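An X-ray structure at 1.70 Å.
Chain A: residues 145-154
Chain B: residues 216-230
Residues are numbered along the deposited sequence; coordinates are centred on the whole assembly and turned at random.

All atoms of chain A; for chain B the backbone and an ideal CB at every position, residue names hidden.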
# COMPACT_ATOMS: atom_id res chain seq x y z
N ASP A 145 -10.60 -3.26 -15.41
CA ASP A 145 -10.91 -3.66 -14.04
C ASP A 145 -10.64 -5.13 -13.75
O ASP A 145 -10.50 -5.53 -12.59
CB ASP A 145 -12.36 -3.35 -13.67
CG ASP A 145 -12.61 -1.87 -13.45
OD1 ASP A 145 -11.65 -1.08 -13.54
OD2 ASP A 145 -13.78 -1.51 -13.20
N GLY A 146 -10.60 -5.95 -14.80
CA GLY A 146 -10.31 -7.36 -14.65
C GLY A 146 -11.54 -8.24 -14.50
O GLY A 146 -11.50 -9.43 -14.80
N HIS A 147 -12.63 -7.65 -14.01
CA HIS A 147 -13.90 -8.37 -13.88
C HIS A 147 -15.05 -7.42 -14.16
O HIS A 147 -14.95 -6.22 -13.90
CB HIS A 147 -14.06 -8.96 -12.47
CG HIS A 147 -12.96 -9.89 -12.08
ND1 HIS A 147 -12.99 -11.24 -12.35
CD2 HIS A 147 -11.78 -9.66 -11.44
CE1 HIS A 147 -11.89 -11.81 -11.90
NE2 HIS A 147 -11.14 -10.87 -11.34
N PRO A 148 -16.16 -7.95 -14.70
CA PRO A 148 -17.24 -7.05 -15.11
C PRO A 148 -18.14 -6.60 -13.97
O PRO A 148 -18.38 -7.36 -13.02
CB PRO A 148 -18.05 -7.91 -16.09
CG PRO A 148 -17.78 -9.32 -15.68
CD PRO A 148 -16.41 -9.35 -15.06
N ILE A 149 -18.63 -5.37 -14.06
CA ILE A 149 -19.64 -4.85 -13.16
C ILE A 149 -20.84 -4.44 -14.01
O ILE A 149 -20.66 -3.85 -15.09
CB ILE A 149 -19.11 -3.64 -12.36
CG1 ILE A 149 -17.94 -4.07 -11.47
CG2 ILE A 149 -20.23 -2.99 -11.54
CD1 ILE A 149 -17.25 -2.93 -10.75
N PHE A 150 -22.04 -4.75 -13.54
CA PHE A 150 -23.27 -4.49 -14.28
C PHE A 150 -24.20 -3.56 -13.52
O PHE A 150 -24.19 -3.52 -12.29
CB PHE A 150 -24.02 -5.80 -14.55
CG PHE A 150 -23.17 -6.88 -15.13
CD1 PHE A 150 -23.11 -7.08 -16.50
CD2 PHE A 150 -22.41 -7.70 -14.30
CE1 PHE A 150 -22.31 -8.07 -17.04
CE2 PHE A 150 -21.61 -8.70 -14.84
CZ PHE A 150 -21.57 -8.88 -16.21
N ASP A 151 -25.02 -2.82 -14.26
CA ASP A 151 -26.13 -2.09 -13.67
C ASP A 151 -27.28 -3.07 -13.41
O ASP A 151 -27.62 -3.86 -14.29
CB ASP A 151 -26.58 -0.96 -14.61
CG ASP A 151 -27.77 -0.20 -14.07
OD1 ASP A 151 -27.56 0.86 -13.45
OD2 ASP A 151 -28.91 -0.66 -14.27
N ILE A 152 -27.86 -3.03 -12.22
CA ILE A 152 -28.85 -4.04 -11.84
C ILE A 152 -30.18 -3.88 -12.58
O ILE A 152 -30.97 -4.82 -12.67
CB ILE A 152 -29.12 -4.06 -10.32
CG1 ILE A 152 -29.63 -2.71 -9.83
CG2 ILE A 152 -27.87 -4.47 -9.56
CD1 ILE A 152 -29.96 -2.69 -8.35
N HIS A 153 -30.41 -2.69 -13.12
CA HIS A 153 -31.66 -2.40 -13.80
C HIS A 153 -31.57 -2.70 -15.30
O HIS A 153 -32.45 -3.35 -15.86
CB HIS A 153 -32.09 -0.96 -13.54
CG HIS A 153 -32.28 -0.65 -12.08
ND1 HIS A 153 -33.08 -1.41 -11.26
CD2 HIS A 153 -31.77 0.33 -11.30
CE1 HIS A 153 -33.05 -0.91 -10.03
NE2 HIS A 153 -32.26 0.15 -10.04
N SER A 154 -30.50 -2.25 -15.94
CA SER A 154 -30.29 -2.51 -17.36
C SER A 154 -29.72 -3.91 -17.60
O SER A 154 -29.92 -4.49 -18.66
CB SER A 154 -29.38 -1.45 -17.98
OG SER A 154 -28.02 -1.71 -17.68
N UNK B 216 -24.07 3.19 -7.19
CA UNK B 216 -25.14 2.41 -6.59
C UNK B 216 -25.81 1.57 -7.66
O UNK B 216 -25.60 1.79 -8.85
CB UNK B 216 -26.16 3.32 -5.89
N UNK B 217 -26.60 0.60 -7.23
CA UNK B 217 -27.36 -0.24 -8.16
C UNK B 217 -26.47 -1.06 -9.07
O UNK B 217 -26.72 -1.14 -10.27
CB UNK B 217 -28.29 0.63 -9.01
N UNK B 218 -25.43 -1.67 -8.51
CA UNK B 218 -24.53 -2.50 -9.31
C UNK B 218 -24.38 -3.91 -8.74
O UNK B 218 -24.74 -4.17 -7.59
CB UNK B 218 -23.16 -1.83 -9.41
N UNK B 219 -23.82 -4.79 -9.56
CA UNK B 219 -23.47 -6.15 -9.15
C UNK B 219 -22.32 -6.60 -10.06
O UNK B 219 -22.19 -6.11 -11.19
CB UNK B 219 -24.67 -7.10 -9.24
N UNK B 220 -21.49 -7.51 -9.57
CA UNK B 220 -20.29 -7.95 -10.30
C UNK B 220 -20.40 -9.41 -10.70
O UNK B 220 -21.27 -10.13 -10.21
CB UNK B 220 -19.03 -7.74 -9.45
N UNK B 221 -19.51 -9.86 -11.58
CA UNK B 221 -19.39 -11.28 -11.89
C UNK B 221 -17.92 -11.65 -12.06
O UNK B 221 -17.07 -10.80 -12.33
CB UNK B 221 -20.18 -11.63 -13.15
N UNK B 222 -17.63 -12.94 -11.93
CA UNK B 222 -16.26 -13.42 -11.99
C UNK B 222 -15.75 -13.51 -13.44
O UNK B 222 -14.62 -13.12 -13.73
CB UNK B 222 -16.16 -14.79 -11.31
N UNK B 223 -16.59 -14.01 -14.34
CA UNK B 223 -16.20 -14.20 -15.74
C UNK B 223 -15.98 -12.88 -16.48
O UNK B 223 -16.85 -12.02 -16.49
CB UNK B 223 -17.27 -15.02 -16.47
N UNK B 224 -14.84 -12.75 -17.15
CA UNK B 224 -14.57 -11.55 -17.93
C UNK B 224 -15.34 -11.57 -19.24
O UNK B 224 -15.39 -10.57 -19.96
CB UNK B 224 -13.07 -11.41 -18.20
N UNK B 225 -15.94 -12.72 -19.55
CA UNK B 225 -16.66 -12.90 -20.81
C UNK B 225 -18.08 -12.32 -20.75
O UNK B 225 -18.65 -11.96 -21.79
CB UNK B 225 -16.72 -14.39 -21.17
N UNK B 226 -18.63 -12.24 -19.55
CA UNK B 226 -20.02 -11.80 -19.37
C UNK B 226 -20.24 -10.34 -19.75
O UNK B 226 -19.58 -9.45 -19.23
CB UNK B 226 -20.45 -12.01 -17.92
N UNK B 227 -21.18 -10.11 -20.67
CA UNK B 227 -21.56 -8.75 -21.05
C UNK B 227 -22.93 -8.38 -20.48
O UNK B 227 -23.29 -7.21 -20.39
CB UNK B 227 -21.57 -8.61 -22.57
N UNK B 228 -23.68 -9.41 -20.10
CA UNK B 228 -24.97 -9.23 -19.45
C UNK B 228 -24.98 -10.04 -18.16
O UNK B 228 -24.27 -11.03 -18.06
CB UNK B 228 -26.12 -9.65 -20.37
N UNK B 229 -25.78 -9.61 -17.19
CA UNK B 229 -25.93 -10.38 -15.96
C UNK B 229 -26.27 -11.85 -16.26
O UNK B 229 -25.74 -12.75 -15.60
CB UNK B 229 -27.01 -9.76 -15.08
N UNK B 230 -27.12 -12.07 -17.25
CA UNK B 230 -27.59 -13.42 -17.56
C UNK B 230 -26.50 -14.34 -18.12
O UNK B 230 -26.69 -15.55 -18.24
CB UNK B 230 -28.74 -13.34 -18.56

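Strand 149-151 of chain A pairs antiparallel with 218-220 of chain B.

At position 216 the ideal CB has nothing of the chain A stretch within 5.5 Å, so almost any residue would serve. It is R216(B), whose side chain leads away; a water lies within hydrogen-bonding reach of both R216(B) O and D151(A) OD1, 2.8 Å from each.

Position 217 has positive phi and psi (63/45), a conformation that glycine, asparagine and aspartate tolerate best. Its CB points toward I152(A) CG1, 3.7 Å away. Asparagine suits the backbone; N217(B) ND2 merely packs 3.7 Å from I152(A) CD1, while N217(B) O accepts from I152(A) N at 2.9 Å.

Positions 218 to 220 form the strand, with CB atoms alternating between faces. Position 218 shares a face with I149(A) and D151(A); its CB lies 3.8 Å from I149(A) CG2, which invites an apolar, perhaps beta-branched, residue. I218(B) answers with CB 3.7 Å from I149(A) CG2.

Position 219 lies on the same side of the sheet as F150(A), its CB 4.2 Å from I152(A) CG2, and again an aliphatic residue fits. I219(B) CG2 comes 4.3 Å from F150(A) CB, although the end of the side chain leads away. F150(A) N donates to I219(B) O at 2.7 Å, and I219(B) N donates to F150(A) O at 3.0 Å.

Position 220 returns to the side of I149(A), its CB 4.3 Å from I149(A) CG1, so many apolar residues could stand here. W220(B) touches I149(A) near CB; its indole leads away, and NE1 is hydrogen-bonded elsewhere in the structure.

At 221 the CB is 3.7 Å from F150(A) CE2 and 4.2 Å from P148(A) CG, favouring a small apolar residue. A221(B) supplies one methyl at the ring edge, and A221(B) N donates to P148(A) O at 3.1 Å.

Positions 222 and 223 point away and admit many residues. R222(B) O accepts from H147(A) ND1 at 2.8 Å; T223(B) O is 3.0 Å from P148(A) CG.

Position 224 has its CB 4.2 Å from G146(A) O, with room for a polar residue; D224(B) turns its end away. Position 225 points away: K225(B).

Position 226 points toward F150(A) CZ, 3.7 Å from CB, again suiting a small apolar residue; A226(B) CB packs 3.8 Å from F150(A) CZ.

At 227 and 228 CA-to-CB points away, so polar or apolar residues would do; they are E227(B) and L228(B).

At 229 the CB is 4.8 Å from F150(A) CG, leaving room for a longer aliphatic chain. I229(B) reaches in, CG1 3.6 Å from F150(A) CB. Position 230, out of reach, is S230(B).

Chain B 216-230: RNIIWARTDKAELIS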
# COMPACT_ATOMS: atom_id res chain seq x y z
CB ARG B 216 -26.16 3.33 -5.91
CG ARG B 216 -25.58 4.14 -4.75
CD ARG B 216 -26.61 5.10 -4.17
NE ARG B 216 -26.05 5.90 -3.09
CZ ARG B 216 -26.00 5.51 -1.82
NH1 ARG B 216 -26.48 4.33 -1.47
NH2 ARG B 216 -25.47 6.31 -0.90
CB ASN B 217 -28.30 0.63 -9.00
CG ASN B 217 -29.29 1.42 -8.16
OD1 ASN B 217 -29.55 2.59 -8.43
ND2 ASN B 217 -29.83 0.78 -7.14
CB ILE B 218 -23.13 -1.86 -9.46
CG1 ILE B 218 -22.46 -1.68 -8.09
CG2 ILE B 218 -23.22 -0.53 -10.17
CD1 ILE B 218 -21.66 -2.87 -7.62
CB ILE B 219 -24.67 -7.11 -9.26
CG1 ILE B 219 -24.42 -8.37 -8.43
CG2 ILE B 219 -24.98 -7.46 -10.72
CD1 ILE B 219 -25.66 -9.23 -8.22
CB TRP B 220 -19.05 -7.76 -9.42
CG TRP B 220 -19.15 -8.60 -8.17
CD1 TRP B 220 -19.85 -8.31 -7.04
CD2 TRP B 220 -18.55 -9.89 -7.96
NE1 TRP B 220 -19.73 -9.33 -6.13
CE2 TRP B 220 -18.93 -10.31 -6.66
CE3 TRP B 220 -17.71 -10.71 -8.72
CZ2 TRP B 220 -18.50 -11.53 -6.12
CZ3 TRP B 220 -17.30 -11.93 -8.18
CH2 TRP B 220 -17.70 -12.32 -6.89
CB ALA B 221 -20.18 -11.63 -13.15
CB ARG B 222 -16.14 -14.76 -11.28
CG ARG B 222 -14.74 -15.09 -10.78
CD ARG B 222 -14.74 -16.38 -9.97
NE ARG B 222 -15.24 -16.22 -8.61
CZ ARG B 222 -14.45 -16.11 -7.54
NH1 ARG B 222 -14.97 -15.99 -6.33
NH2 ARG B 222 -13.13 -16.15 -7.69
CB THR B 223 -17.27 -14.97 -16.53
OG1 THR B 223 -17.98 -15.86 -15.67
CG2 THR B 223 -16.61 -15.76 -17.67
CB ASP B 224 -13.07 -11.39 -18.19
CG ASP B 224 -12.53 -12.43 -19.14
OD1 ASP B 224 -11.80 -12.06 -20.08
OD2 ASP B 224 -12.85 -13.63 -18.96
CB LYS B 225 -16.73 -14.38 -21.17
CG LYS B 225 -15.37 -15.03 -21.39
CD LYS B 225 -14.66 -14.44 -22.60
CE LYS B 225 -15.47 -14.66 -23.87
NZ LYS B 225 -14.85 -13.99 -25.05
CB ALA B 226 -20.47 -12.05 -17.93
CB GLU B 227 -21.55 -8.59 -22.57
CG GLU B 227 -20.24 -9.02 -23.22
CD GLU B 227 -20.02 -8.39 -24.59
OE1 GLU B 227 -18.88 -8.44 -25.09
OE2 GLU B 227 -20.99 -7.83 -25.15
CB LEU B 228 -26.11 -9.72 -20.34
CG LEU B 228 -26.34 -9.01 -21.67
CD1 LEU B 228 -27.35 -9.79 -22.51
CD2 LEU B 228 -26.80 -7.58 -21.45
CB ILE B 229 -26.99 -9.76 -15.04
CG1 ILE B 229 -26.45 -8.46 -14.43
CG2 ILE B 229 -27.40 -10.74 -13.96
CD1 ILE B 229 -27.43 -7.74 -13.54
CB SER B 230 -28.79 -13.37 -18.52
OG SER B 230 -28.46 -12.69 -19.72
O HOH W 1 -25.59 1.74 -11.64
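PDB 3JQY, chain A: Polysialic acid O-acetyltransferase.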